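Local coordinates for nitrate reductase (Ulva prolifera, PDB 5YLY), which probably catalyses the first step of nitrate assimilation, reducing nitrate to nitrite with NADH, and carries FAD in this cytochrome b5 reductase domain, at residues P92-E97 and H101-V106; F145-P150 and K182-N187; Q201-A204 and L208-E211; K237-F242 and C248-F253. One frame throughout, in Å; residues are numbered along the deposited sequence.

Contact 1: residues P92-E97 and H101-V106. With FAD (flavin-adenine dinucleotide), chain C.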
loop_
_atom_site.group_PDB
_atom_site.type_symbol
_atom_site.label_atom_id
_atom_site.label_comp_id
_atom_site.label_asym_id
_atom_site.label_seq_id
_atom_site.Cartn_x
_atom_site.Cartn_y
_atom_site.Cartn_z
ATOM N N PRO A 92 4.172 6.004 -0.669
ATOM C CA PRO A 92 5.371 5.959 0.204
ATOM C C PRO A 92 5.056 5.328 1.550
ATOM O O PRO A 92 3.891 5.285 1.970
ATOM C CB PRO A 92 5.689 7.446 0.452
ATOM C CG PRO A 92 5.012 8.166 -0.636
ATOM C CD PRO A 92 3.791 7.387 -1.014
ATOM N N THR A 93 6.100 4.822 2.232
ATOM C CA THR A 93 5.907 4.254 3.564
ATOM C C THR A 93 6.010 5.336 4.645
ATOM O O THR A 93 5.996 5.028 5.847
ATOM C CB THR A 93 6.882 3.111 3.797
ATOM O OG1 THR A 93 8.216 3.593 3.595
ATOM C CG2 THR A 93 6.600 1.928 2.889
ATOM N N THR A 94 6.161 6.592 4.221
ATOM C CA THR A 94 6.116 7.759 5.097
ATOM C C THR A 94 4.964 8.608 4.540
ATOM O O THR A 94 4.560 8.430 3.379
ATOM C CB THR A 94 7.431 8.585 5.116
ATOM O OG1 THR A 94 7.772 8.968 3.783
ATOM C CG2 THR A 94 8.594 7.815 5.726
ATOM N N ALA A 95 4.445 9.529 5.332
ATOM C CA ALA A 95 3.397 10.427 4.817
ATOM C C ALA A 95 3.605 11.830 5.441
ATOM O O ALA A 95 4.774 12.198 5.679
ATOM C CB ALA A 95 2.007 9.839 5.090
ATOM N N ASN A 96 2.528 12.579 5.766
ATOM C CA ASN A 96 2.686 13.956 6.264
ATOM C C ASN A 96 3.440 14.090 7.579
ATOM O O ASN A 96 4.033 15.141 7.824
ATOM C CB ASN A 96 1.345 14.676 6.340
ATOM C CG ASN A 96 0.788 14.995 4.976
ATOM O OD1 ASN A 96 1.508 14.969 3.977
ATOM N ND2 ASN A 96 -0.509 15.322 4.903
ATOM N N GLU A 97 3.461 13.037 8.398
ATOM C CA GLU A 97 4.181 13.049 9.683
ATOM C C GLU A 97 5.710 13.216 9.513
ATOM O O GLU A 97 6.399 13.577 10.469
ATOM C CB GLU A 97 3.874 11.759 10.486
ATOM C CG GLU A 97 4.643 10.504 10.036
ATOM C CD GLU A 97 4.417 10.023 8.611
ATOM O OE1 GLU A 97 3.284 10.189 8.106
ATOM O OE2 GLU A 97 5.361 9.466 8.002
ATOM N N HIS A 101 11.367 14.639 3.482
ATOM C CA HIS A 101 11.664 13.512 2.609
ATOM C C HIS A 101 10.482 12.565 2.617
ATOM O O HIS A 101 9.622 12.664 3.491
ATOM C CB HIS A 101 12.976 12.770 3.057
ATOM C CG HIS A 101 12.866 11.970 4.330
ATOM N ND1 HIS A 101 13.192 12.515 5.551
ATOM C CD2 HIS A 101 12.480 10.685 4.519
ATOM C CE1 HIS A 101 12.998 11.552 6.443
ATOM N NE2 HIS A 101 12.569 10.436 5.866
ATOM N N PHE A 102 10.472 11.616 1.689
ATOM C CA PHE A 102 9.549 10.485 1.695
ATOM C C PHE A 102 10.352 9.242 1.379
ATOM O O PHE A 102 11.383 9.305 0.673
ATOM C CB PHE A 102 8.350 10.637 0.745
ATOM C CG PHE A 102 8.678 10.734 -0.729
ATOM C CD1 PHE A 102 8.802 9.593 -1.504
ATOM C CD2 PHE A 102 8.867 11.967 -1.336
ATOM C CE1 PHE A 102 9.119 9.683 -2.876
ATOM C CE2 PHE A 102 9.149 12.065 -2.707
ATOM C CZ PHE A 102 9.259 10.929 -3.477
ATOM N N ASP A 103 9.850 8.111 1.855
ATOM C CA ASP A 103 10.504 6.825 1.629
ATOM C C ASP A 103 9.620 5.985 0.758
ATOM O O ASP A 103 8.442 5.884 1.054
ATOM C CB ASP A 103 10.648 6.084 2.971
ATOM C CG ASP A 103 11.647 6.668 3.931
ATOM O OD1 ASP A 103 12.307 7.669 3.566
ATOM O OD2 ASP A 103 11.730 6.162 5.065
ATOM N N LEU A 104 10.198 5.299 -0.235
ATOM C CA LEU A 104 9.443 4.373 -1.068
ATOM C C LEU A 104 10.029 3.012 -0.790
ATOM O O LEU A 104 11.248 2.863 -0.849
ATOM C CB LEU A 104 9.632 4.622 -2.582
ATOM C CG LEU A 104 9.272 5.951 -3.149
ATOM C CD1 LEU A 104 9.560 5.918 -4.654
ATOM C CD2 LEU A 104 7.769 6.305 -2.860
ATOM N N VAL A 105 9.179 2.012 -0.563
ATOM C CA VAL A 105 9.658 0.631 -0.441
ATOM C C VAL A 105 9.225 -0.017 -1.742
ATOM O O VAL A 105 8.033 -0.036 -2.053
ATOM C CB VAL A 105 9.098 -0.043 0.837
ATOM C CG1 VAL A 105 9.313 -1.555 0.804
ATOM C CG2 VAL A 105 9.747 0.571 2.063
ATOM N N VAL A 106 10.204 -0.471 -2.553
ATOM C CA VAL A 106 9.939 -0.955 -3.892
ATOM C C VAL A 106 10.432 -2.382 -4.099
ATOM O O VAL A 106 11.597 -2.689 -3.852
ATOM C CB VAL A 106 10.500 0.030 -4.990
ATOM C CG1 VAL A 106 10.198 -0.460 -6.411
ATOM C CG2 VAL A 106 9.978 1.468 -4.793
HETATM P PA FAD C . 6.274 -3.464 -15.287
HETATM O O1A FAD C . 7.250 -3.227 -16.379
HETATM O O2A FAD C . 5.098 -2.516 -15.278
HETATM O O5B FAD C . 5.804 -5.016 -15.366
HETATM C C5B FAD C . 4.410 -5.358 -15.202
HETATM C C4B FAD C . 4.262 -6.506 -14.234
HETATM O O4B FAD C . 5.046 -7.643 -14.661
HETATM C C3B FAD C . 4.736 -6.246 -12.812
HETATM O O3B FAD C . 3.799 -5.469 -12.069
HETATM C C2B FAD C . 4.902 -7.669 -12.272
HETATM O O2B FAD C . 3.688 -8.195 -11.750
HETATM C C1B FAD C . 5.339 -8.450 -13.528
HETATM N N9A FAD C . 6.757 -8.813 -13.554
HETATM C C8A FAD C . 7.727 -8.283 -14.366
HETATM N N7A FAD C . 8.927 -8.770 -14.155
HETATM C C5A FAD C . 8.737 -9.677 -13.124
HETATM C C6A FAD C . 9.632 -10.487 -12.392
HETATM N N6A FAD C . 10.961 -10.379 -12.467
HETATM N N1A FAD C . 9.112 -11.307 -11.449
HETATM C C2A FAD C . 7.792 -11.276 -11.225
HETATM N N3A FAD C . 6.862 -10.516 -11.813
HETATM C C4A FAD C . 7.402 -9.732 -12.758
HETATM N N1 FAD C . 5.031 -1.008 -5.993
HETATM C C2 FAD C . 6.031 -1.043 -5.057
HETATM O O2 FAD C . 7.027 -1.761 -5.230
HETATM N N3 FAD C . 5.924 -0.257 -3.898
HETATM C C4 FAD C . 4.860 0.585 -3.581
HETATM O O4 FAD C . 4.898 1.294 -2.595
HETATM C C4X FAD C . 3.785 0.590 -4.571
HETATM N N5 FAD C . 2.725 1.325 -4.334
HETATM C C5X FAD C . 1.683 1.296 -5.264
HETATM C C6 FAD C . 0.531 2.053 -5.006
HETATM C C7 FAD C . -0.536 2.061 -5.904
HETATM C C7M FAD C . -1.766 2.866 -5.565
HETATM C C8 FAD C . -0.459 1.290 -7.096
HETATM C C8M FAD C . -1.579 1.313 -8.119
HETATM C C9 FAD C . 0.677 0.521 -7.341
HETATM C C9A FAD C . 1.751 0.522 -6.439
HETATM N N10 FAD C . 2.944 -0.230 -6.679
HETATM C C10 FAD C . 3.972 -0.240 -5.757
HETATM C "C1'" FAD C . 3.192 -0.905 -7.965
HETATM C "C2'" FAD C . 3.901 -0.007 -8.980
HETATM O "O2'" FAD C . 3.006 0.985 -9.489
HETATM C "C3'" FAD C . 4.487 -0.789 -10.156
HETATM O "O3'" FAD C . 3.454 -1.499 -10.828
HETATM C "C4'" FAD C . 5.643 -1.720 -9.780
HETATM O "O4'" FAD C . 6.725 -0.935 -9.279
HETATM C "C5'" FAD C . 6.137 -2.570 -10.933
HETATM O "O5'" FAD C . 6.354 -1.719 -12.079
HETATM P P FAD C . 7.524 -2.021 -13.141
HETATM O O1P FAD C . 7.605 -0.900 -14.105
HETATM O O2P FAD C . 8.795 -2.412 -12.429
HETATM O O3P FAD C . 6.965 -3.327 -13.853
HETATM O O HOH W 1 9.916 4.279 5.669
HETATM O O HOH W 2 6.965 11.774 3.854
#
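T94 points its side chain at strand 101-106 and serves the strand much as a backbone carbonyl would: its OG1 accepts the N-H of D103 (D103 N to T94 OG1 3.0 Å). A chi1 of 56° sets that oxygen between the backbone N and carbonyl carbon of T94 and leaves CG2 beside the D103 carboxylate, 3.6 Å from OD2. A valine in its place would probably leave D103 N without this acceptor. T93 answers through its main chain, T93 N donating to D103 O at 2.8 Å, so both backbone polar groups of D103 are held by the loop. T93 CG2 also presses on V105 CG2 (3.5 Å), while P92 CG lies against L104 CD2 (4.0 Å). V105 O accepts the N-H of flavin N3 (V105 O to FAD N3 2.8 Å). Strand 101-107 pairs with strand 48-54, whose R52 forms a salt bridge with D103. The contact thus lays the loop that follows strand 85-90 against strand 101-107, the two outermost strands of the antiparallel FAD-binding sheet.

Contact 2: residues F145-P150 and K182-N187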
loop_
_atom_site.group_PDB
_atom_site.type_symbol
_atom_site.label_atom_id
_atom_site.label_comp_id
_atom_site.label_asym_id
_atom_site.label_seq_id
_atom_site.Cartn_x
_atom_site.Cartn_y
_atom_site.Cartn_z
ATOM N N PHE A 145 -10.223 8.235 -2.676
ATOM C CA PHE A 145 -10.493 7.879 -1.288
ATOM C C PHE A 145 -9.594 8.711 -0.346
ATOM O O PHE A 145 -8.366 8.766 -0.519
ATOM C CB PHE A 145 -10.283 6.370 -1.058
ATOM C CG PHE A 145 -10.458 5.923 0.375
ATOM C CD1 PHE A 145 -11.718 5.626 0.878
ATOM C CD2 PHE A 145 -9.356 5.756 1.209
ATOM C CE1 PHE A 145 -11.872 5.194 2.202
ATOM C CE2 PHE A 145 -9.510 5.311 2.525
ATOM C CZ PHE A 145 -10.773 5.064 3.018
ATOM N N HIS A 146 -10.216 9.308 0.669
ATOM C CA HIS A 146 -9.506 10.142 1.628
ATOM C C HIS A 146 -9.995 9.829 3.041
ATOM O O HIS A 146 -11.139 10.108 3.365
ATOM C CB HIS A 146 -9.750 11.630 1.280
ATOM C CG HIS A 146 -9.069 12.645 2.153
ATOM N ND1 HIS A 146 -8.052 12.303 3.034
ATOM C CD2 HIS A 146 -9.219 13.988 2.168
ATOM C CE1 HIS A 146 -7.662 13.438 3.588
ATOM N NE2 HIS A 146 -8.328 14.476 3.094
ATOM N N TYR A 147 -9.127 9.276 3.874
ATOM C CA TYR A 147 -9.465 9.028 5.281
ATOM C C TYR A 147 -8.993 10.337 5.922
ATOM O O TYR A 147 -7.796 10.502 6.192
ATOM C CB TYR A 147 -8.679 7.805 5.802
ATOM C CG TYR A 147 -9.015 7.457 7.238
ATOM C CD1 TYR A 147 -10.180 6.758 7.553
ATOM C CD2 TYR A 147 -8.182 7.847 8.286
ATOM C CE1 TYR A 147 -10.500 6.444 8.876
ATOM C CE2 TYR A 147 -8.493 7.538 9.612
ATOM C CZ TYR A 147 -9.658 6.851 9.900
ATOM O OH TYR A 147 -9.937 6.492 11.189
ATOM N N ASP A 148 -9.917 11.292 6.063
ATOM C CA ASP A 148 -9.622 12.686 6.403
ATOM C C ASP A 148 -9.570 13.070 7.879
ATOM O O ASP A 148 -9.066 14.160 8.204
ATOM C CB ASP A 148 -10.605 13.623 5.690
ATOM C CG ASP A 148 -12.070 13.458 6.067
ATOM O OD1 ASP A 148 -12.497 12.308 6.314
ATOM O OD2 ASP A 148 -12.798 14.477 6.084
ATOM N N ARG A 149 -10.131 12.237 8.754
ATOM C CA ARG A 149 -10.107 12.483 10.192
ATOM C C ARG A 149 -10.473 11.188 10.888
ATOM O O ARG A 149 -11.089 10.328 10.239
ATOM C CB ARG A 149 -11.036 13.654 10.617
ATOM C CG ARG A 149 -12.482 13.525 10.185
ATOM C CD ARG A 149 -13.290 14.734 10.651
ATOM N NE ARG A 149 -14.644 14.723 10.091
ATOM C CZ ARG A 149 -15.679 14.106 10.649
ATOM N NH1 ARG A 149 -15.533 13.452 11.795
ATOM N NH2 ARG A 149 -16.870 14.145 10.070
ATOM N N PRO A 150 -10.133 11.034 12.199
ATOM C CA PRO A 150 -10.436 9.772 12.878
ATOM C C PRO A 150 -11.869 9.327 12.685
ATOM O O PRO A 150 -12.783 10.099 12.932
ATOM C CB PRO A 150 -10.099 10.074 14.341
ATOM C CG PRO A 150 -8.993 11.089 14.252
ATOM C CD PRO A 150 -9.378 11.951 13.086
ATOM N N LYS A 182 -1.104 2.915 9.534
ATOM C CA LYS A 182 -0.321 3.826 10.381
ATOM C C LYS A 182 -1.091 5.094 10.769
ATOM O O LYS A 182 -1.024 5.532 11.930
ATOM C CB LYS A 182 0.970 4.198 9.691
ATOM C CG LYS A 182 1.971 3.038 9.679
ATOM C CD LYS A 182 3.136 3.394 8.770
ATOM C CE LYS A 182 4.061 4.392 9.394
ATOM N NZ LYS A 182 5.082 4.826 8.414
ATOM N N ALA A 183 -1.837 5.667 9.820
ATOM C CA ALA A 183 -2.604 6.901 10.089
ATOM C C ALA A 183 -3.632 6.672 11.206
ATOM O O ALA A 183 -3.840 7.549 12.047
ATOM C CB ALA A 183 -3.317 7.354 8.827
ATOM N N ILE A 184 -4.208 5.462 11.255
ATOM C CA ILE A 184 -5.212 5.094 12.257
ATOM C C ILE A 184 -4.568 4.717 13.593
ATOM O O ILE A 184 -5.019 5.161 14.647
ATOM C CB ILE A 184 -6.098 3.920 11.713
ATOM C CG1 ILE A 184 -6.999 4.417 10.551
ATOM C CG2 ILE A 184 -6.963 3.305 12.829
ATOM C CD1 ILE A 184 -7.740 3.264 9.846
ATOM N N LEU A 185 -3.581 3.850 13.543
ATOM C CA LEU A 185 -3.002 3.297 14.769
ATOM C C LEU A 185 -2.094 4.258 15.511
ATOM O O LEU A 185 -1.989 4.175 16.737
ATOM C CB LEU A 185 -2.291 1.951 14.449
ATOM C CG LEU A 185 -3.208 0.824 13.898
ATOM C CD1 LEU A 185 -2.404 -0.351 13.429
ATOM C CD2 LEU A 185 -4.270 0.389 14.912
ATOM N N SER A 186 -1.436 5.162 14.799
ATOM C CA SER A 186 -0.521 6.143 15.424
ATOM C C SER A 186 -1.261 7.405 15.914
ATOM O O SER A 186 -0.655 8.320 16.496
ATOM C CB SER A 186 0.622 6.489 14.466
ATOM O OG SER A 186 0.162 7.418 13.494
ATOM N N ASN A 187 -2.581 7.450 15.709
ATOM C CA ASN A 187 -3.351 8.598 16.132
ATOM C C ASN A 187 -3.873 8.327 17.543
ATOM O O ASN A 187 -4.498 7.292 17.749
ATOM C CB ASN A 187 -4.472 8.882 15.122
ATOM C CG ASN A 187 -5.174 10.190 15.419
ATOM O OD1 ASN A 187 -5.691 10.430 16.511
ATOM N ND2 ASN A 187 -5.248 11.063 14.439
#
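Y147 and I184 meet where a small three-stranded antiparallel sheet, built from strands 145-149, 152-155 and 158-161, packs on the C-terminal end of helix 174-185. That helix belongs to the nucleotide-binding fold with a parallel sheet, and the small sheet comes between the two large ones along the chain, in keeping with the linker seen in cytochrome b5 reductases. I184 CG1 comes to 3.6 Å from Y147 CE2, and its CD1 sits 4.1 Å above one ring face, displaced toward the rim. On the opposite face lies R149 O, 3.7 Å above the plane, which leaves the phenol sandwiched between a methyl group and a backbone carbonyl. The two side chains run at about a right angle, the tyrosine sent across by a CG anti to its backbone N (chi1 -178°). A second, lighter touch at the margin brings P150 CG to 3.7 Å from N187 ND2.

Outward from these pairs, Y147 OH is hydrogen-bonded to D190, G151 and T192, a network that fixes the far end of the ring, while N187 OD1 is bonded to S189 N. I165 of strand 164-170 touches both Y147 and I184 and so extends the apolar patch into the parallel sheet. The helix finishes just here: K182 O is reached from opposite faces of its plane by S186 N at 2.9 Å and S186 OG at 2.7 Å.

Contact 3: residues Q201-A204 and L208-E211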
loop_
_atom_site.group_PDB
_atom_site.type_symbol
_atom_site.label_atom_id
_atom_site.label_comp_id
_atom_site.label_asym_id
_atom_site.label_seq_id
_atom_site.Cartn_x
_atom_site.Cartn_y
_atom_site.Cartn_z
ATOM N N GLN A 201 2.542 -14.621 -3.550
ATOM C CA GLN A 201 2.853 -15.907 -4.176
ATOM C C GLN A 201 3.612 -16.828 -3.220
ATOM O O GLN A 201 3.228 -17.986 -3.031
ATOM C CB GLN A 201 3.643 -15.693 -5.472
ATOM C CG GLN A 201 2.784 -15.595 -6.727
ATOM C CD GLN A 201 3.622 -15.118 -7.886
ATOM O OE1 GLN A 201 3.887 -13.917 -8.026
ATOM N NE2 GLN A 201 4.169 -16.052 -8.653
ATOM N N THR A 202 4.681 -16.309 -2.606
ATOM C CA THR A 202 5.524 -17.033 -1.642
ATOM C C THR A 202 5.701 -16.175 -0.396
ATOM O O THR A 202 5.512 -14.956 -0.442
ATOM C CB THR A 202 6.932 -17.396 -2.235
ATOM O OG1 THR A 202 7.751 -16.226 -2.345
ATOM C CG2 THR A 202 6.863 -18.095 -3.591
ATOM N N GLU A 203 6.125 -16.813 0.700
ATOM C CA GLU A 203 6.427 -16.184 1.991
ATOM C C GLU A 203 7.543 -15.120 1.827
ATOM O O GLU A 203 7.512 -14.075 2.485
ATOM C CB GLU A 203 6.862 -17.301 2.958
ATOM C CG GLU A 203 6.904 -16.878 4.407
ATOM C CD GLU A 203 7.153 -17.981 5.418
ATOM O OE1 GLU A 203 7.020 -19.178 5.067
ATOM O OE2 GLU A 203 7.433 -17.636 6.589
ATOM N N ALA A 204 8.494 -15.374 0.905
ATOM C CA ALA A 204 9.609 -14.469 0.594
ATOM C C ALA A 204 9.136 -13.152 -0.047
ATOM O O ALA A 204 9.822 -12.132 0.081
ATOM C CB ALA A 204 10.612 -15.170 -0.315
ATOM N N LEU A 208 7.285 -5.826 4.105
ATOM C CA LEU A 208 7.182 -5.186 5.428
ATOM C C LEU A 208 6.621 -6.114 6.513
ATOM O O LEU A 208 5.901 -5.654 7.414
ATOM C CB LEU A 208 6.319 -3.894 5.296
ATOM C CG LEU A 208 6.879 -2.805 4.361
ATOM C CD1 LEU A 208 5.781 -1.844 3.922
ATOM C CD2 LEU A 208 8.047 -2.057 5.034
ATOM N N ARG A 209 6.970 -7.401 6.441
ATOM C CA ARG A 209 6.468 -8.363 7.438
ATOM C C ARG A 209 6.876 -7.987 8.875
ATOM O O ARG A 209 5.988 -7.978 9.727
ATOM C CB ARG A 209 6.864 -9.800 7.113
ATOM C CG ARG A 209 6.077 -10.800 7.965
ATOM C CD ARG A 209 6.398 -12.187 7.489
ATOM N NE ARG A 209 5.744 -13.204 8.302
ATOM C CZ ARG A 209 5.971 -14.497 8.145
ATOM N NH1 ARG A 209 6.827 -14.920 7.225
ATOM N NH2 ARG A 209 5.344 -15.384 8.908
ATOM N N PRO A 210 8.163 -7.640 9.181
ATOM C CA PRO A 210 8.505 -7.254 10.570
ATOM C C PRO A 210 7.667 -6.066 11.049
ATOM O O PRO A 210 7.181 -6.068 12.179
ATOM C CB PRO A 210 9.996 -6.905 10.467
ATOM C CG PRO A 210 10.497 -7.800 9.351
ATOM C CD PRO A 210 9.375 -7.624 8.330
ATOM N N GLU A 211 7.458 -5.082 10.171
ATOM C CA GLU A 211 6.684 -3.868 10.475
ATOM C C GLU A 211 5.235 -4.193 10.734
ATOM O O GLU A 211 4.660 -3.665 11.686
ATOM C CB GLU A 211 6.788 -2.827 9.360
ATOM C CG GLU A 211 8.168 -2.199 9.268
ATOM C CD GLU A 211 9.253 -3.006 8.571
ATOM O OE1 GLU A 211 8.977 -4.106 8.039
ATOM O OE2 GLU A 211 10.405 -2.526 8.570
HETATM O O HOH W 3 8.324 -13.453 4.976
HETATM O O HOH W 4 6.339 -18.337 8.971
#
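E203 and R209 cross obliquely, and a single salt bridge joins them: R209 NH1 donates to E203 OE2 over 2.9 Å, almost straight at 169°. The flat groups are not coplanar. Carboxylate and guanidinium planes stand 56° apart, and the two ends treat the bond differently: the oxygen lies at the edge of the guanidinium and within its plane, whereas NH1 reaches OE2 on the anti side of the carboxylate. Both chains arrive stretched out, the arginine extended from CG to NE with CG anti to the backbone N (chi1 -167°), which carries its charge from the first turn of helix 209-218 back over the loop that leaves strand 193-200. This is the connection of a beta-alpha-beta crossover in the NAD-binding half of the chain, running on to strand 223-229.

Two waters complete the joint. One gives a hydrogen bond to E203 OE2 at 2.7 Å and accepts from R209 NH2 at 3.1 Å, so the oxygen gripped directly by NH1 is also bridged to NH2. The other donates to E203 O and accepts from R209 NH1. Y227, on that next strand, adds a cation-pi contact to the guanidinium, and W236 and T233 touch E203.

Chemically, then, one direct ionic bond backed by water at the protein surface is likely to be screened by solvent, and the loop is tied to the helix directly through the carboxylate of E203 and, by way of a water, through its main-chain O.

Contact 4: residues K237-F242 and C248-F253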
loop_
_atom_site.group_PDB
_atom_site.type_symbol
_atom_site.label_atom_id
_atom_site.label_comp_id
_atom_site.label_asym_id
_atom_site.label_seq_id
_atom_site.Cartn_x
_atom_site.Cartn_y
_atom_site.Cartn_z
ATOM N N LYS A 237 2.385 -20.873 9.491
ATOM C CA LYS A 237 1.268 -20.820 10.451
ATOM C C LYS A 237 0.008 -20.102 9.935
ATOM O O LYS A 237 -0.901 -19.829 10.723
ATOM C CB LYS A 237 1.728 -20.207 11.798
ATOM C CG LYS A 237 2.879 -20.979 12.471
ATOM C CD LYS A 237 2.750 -21.087 13.991
ATOM C CE LYS A 237 2.181 -22.417 14.425
ATOM N NZ LYS A 237 2.015 -22.487 15.893
ATOM N N TYR A 238 -0.066 -19.810 8.626
ATOM C CA TYR A 238 -1.229 -19.104 8.085
ATOM C C TYR A 238 -1.888 -19.871 6.936
ATOM O O TYR A 238 -1.703 -21.083 6.828
ATOM C CB TYR A 238 -0.865 -17.648 7.704
ATOM C CG TYR A 238 -0.240 -16.827 8.810
ATOM C CD1 TYR A 238 1.139 -16.806 8.994
ATOM C CD2 TYR A 238 -1.015 -15.989 9.607
ATOM C CE1 TYR A 238 1.727 -16.028 9.991
ATOM C CE2 TYR A 238 -0.436 -15.201 10.607
ATOM C CZ TYR A 238 0.933 -15.225 10.792
ATOM O OH TYR A 238 1.506 -14.458 11.772
ATOM N N SER A 239 -2.687 -19.179 6.096
ATOM C CA SER A 239 -3.431 -19.835 5.013
ATOM C C SER A 239 -2.628 -20.125 3.744
ATOM O O SER A 239 -1.578 -19.521 3.518
ATOM C CB SER A 239 -4.671 -19.028 4.669
ATOM O OG SER A 239 -5.570 -19.025 5.761
ATOM N N SER A 240 -3.146 -21.048 2.915
ATOM C CA SER A 240 -2.569 -21.469 1.642
ATOM C C SER A 240 -3.588 -21.233 0.526
ATOM O O SER A 240 -4.800 -21.383 0.742
ATOM C CB SER A 240 -2.250 -22.972 1.670
ATOM O OG SER A 240 -1.488 -23.365 2.801
ATOM N N GLY A 241 -3.079 -20.969 -0.672
ATOM C CA GLY A 241 -3.909 -20.830 -1.862
ATOM C C GLY A 241 -4.531 -19.465 -2.031
ATOM O O GLY A 241 -4.144 -18.518 -1.350
ATOM N N PHE A 242 -5.496 -19.364 -2.949
ATOM C CA PHE A 242 -6.183 -18.111 -3.258
ATOM C C PHE A 242 -7.171 -17.713 -2.169
ATOM O O PHE A 242 -7.735 -18.580 -1.486
ATOM C CB PHE A 242 -6.941 -18.206 -4.599
ATOM C CG PHE A 242 -6.142 -18.705 -5.781
ATOM C CD1 PHE A 242 -4.986 -18.045 -6.188
ATOM C CD2 PHE A 242 -6.575 -19.805 -6.517
ATOM C CE1 PHE A 242 -4.255 -18.503 -7.293
ATOM C CE2 PHE A 242 -5.849 -20.257 -7.620
ATOM C CZ PHE A 242 -4.692 -19.605 -7.999
ATOM N N CYS A 248 -11.828 -15.200 3.939
ATOM C CA CYS A 248 -12.369 -13.858 4.207
ATOM C C CYS A 248 -13.164 -13.857 5.515
ATOM O O CYS A 248 -13.070 -12.897 6.271
ATOM C CB CYS A 248 -13.223 -13.368 3.037
ATOM S SG CYS A 248 -12.282 -13.015 1.527
ATOM N N GLU A 249 -13.938 -14.931 5.790
ATOM C CA GLU A 249 -14.722 -15.005 7.032
ATOM C C GLU A 249 -13.822 -15.156 8.259
ATOM O O GLU A 249 -14.148 -14.641 9.327
ATOM C CB GLU A 249 -15.777 -16.129 6.970
ATOM C CG GLU A 249 -16.919 -15.813 6.016
ATOM C CD GLU A 249 -17.921 -16.921 5.733
ATOM O OE1 GLU A 249 -17.568 -18.116 5.884
ATOM O OE2 GLU A 249 -19.055 -16.585 5.312
ATOM N N ARG A 250 -12.711 -15.881 8.119
ATOM C CA ARG A 250 -11.781 -16.049 9.243
ATOM C C ARG A 250 -10.988 -14.774 9.541
ATOM O O ARG A 250 -10.800 -14.423 10.700
ATOM C CB ARG A 250 -10.818 -17.230 9.010
ATOM C CG ARG A 250 -11.526 -18.598 9.094
ATOM C CD ARG A 250 -10.578 -19.785 9.003
ATOM N NE ARG A 250 -10.118 -20.037 7.633
ATOM C CZ ARG A 250 -8.919 -19.695 7.165
ATOM N NH1 ARG A 250 -8.046 -19.079 7.950
ATOM N NH2 ARG A 250 -8.587 -19.970 5.908
ATOM N N ALA A 251 -10.530 -14.085 8.500
ATOM C CA ALA A 251 -9.657 -12.918 8.597
ATOM C C ALA A 251 -10.315 -11.572 8.692
ATOM O O ALA A 251 -9.675 -10.648 9.191
ATOM C CB ALA A 251 -8.713 -12.914 7.394
ATOM N N LEU A 252 -11.541 -11.412 8.159
ATOM C CA LEU A 252 -12.157 -10.087 8.058
ATOM C C LEU A 252 -13.472 -9.896 8.788
ATOM O O LEU A 252 -14.130 -10.867 9.156
ATOM C CB LEU A 252 -12.355 -9.769 6.547
ATOM C CG LEU A 252 -11.106 -9.915 5.633
ATOM C CD1 LEU A 252 -11.496 -9.768 4.193
ATOM C CD2 LEU A 252 -9.991 -8.866 6.015
ATOM N N PHE A 253 -13.884 -8.630 8.947
ATOM C CA PHE A 253 -15.192 -8.311 9.533
ATOM C C PHE A 253 -16.294 -8.528 8.488
ATOM O O PHE A 253 -16.088 -8.241 7.300
ATOM C CB PHE A 253 -15.256 -6.819 9.943
ATOM C CG PHE A 253 -14.313 -6.368 11.032
ATOM C CD1 PHE A 253 -14.391 -6.910 12.314
ATOM C CD2 PHE A 253 -13.389 -5.360 10.795
ATOM C CE1 PHE A 253 -13.540 -6.467 13.329
ATOM C CE2 PHE A 253 -12.550 -4.902 11.819
ATOM C CZ PHE A 253 -12.633 -5.462 13.080
#
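R250 straddles the hydroxyl of S239 with both terminal nitrogens: NH2 donates to S239 OG over 3.2 Å at 154°, and NH1 adds a weak bond of 3.3 Å. The oxygen lies at the guanidinium edge, nearly in its plane. A bend at chi3 (-76°) turns the arginine's outer half toward the serine. S239 OG is also hydrogen-bonded to H226 NE2, its strongest polar partner, so the buried hydroxyl joins an arginine on the surface to a histidine of the sheet. With an alanine here, H226 NE2 would probably lose this mate and the R250 guanidinium would be freer to turn. D246 gives R250 NE only a long, weak ion pair.

Packing between the two segments is slight, but H226 touches both R250 and A251. Strand 239-240 lies at the edge of the parallel sheet, beside strand 223-229; helix 245-251 then carries the chain back across it, until L252 rests against strands 193-200 and 164-170.

The four contacts follow one another along the chain, each closing before the next opens, and trace the path from the FAD-binding sheet into the nucleotide-binding fold. Contact 1 lies beside the flavin, at the edge of the antiparallel sheet. Contact 2, its centre about 15 Å away, joins the intervening small sheet to helix 174-185, and K182 NZ bonds T93 O at 2.7 Å. Contact 3 also touches contact 1, T93 CG2 meeting L208 CD1, which makes T93 a meeting point of the two halves. Contacts 3 and 4 belong to the NAD-binding half, built round the parallel sheet; their centres are about 15 Å apart and R209 NH2 touches Y238 CE1 (3.8 Å). Contact 4 stands about 28 Å from contact 1, centre to centre, away from the FAD site.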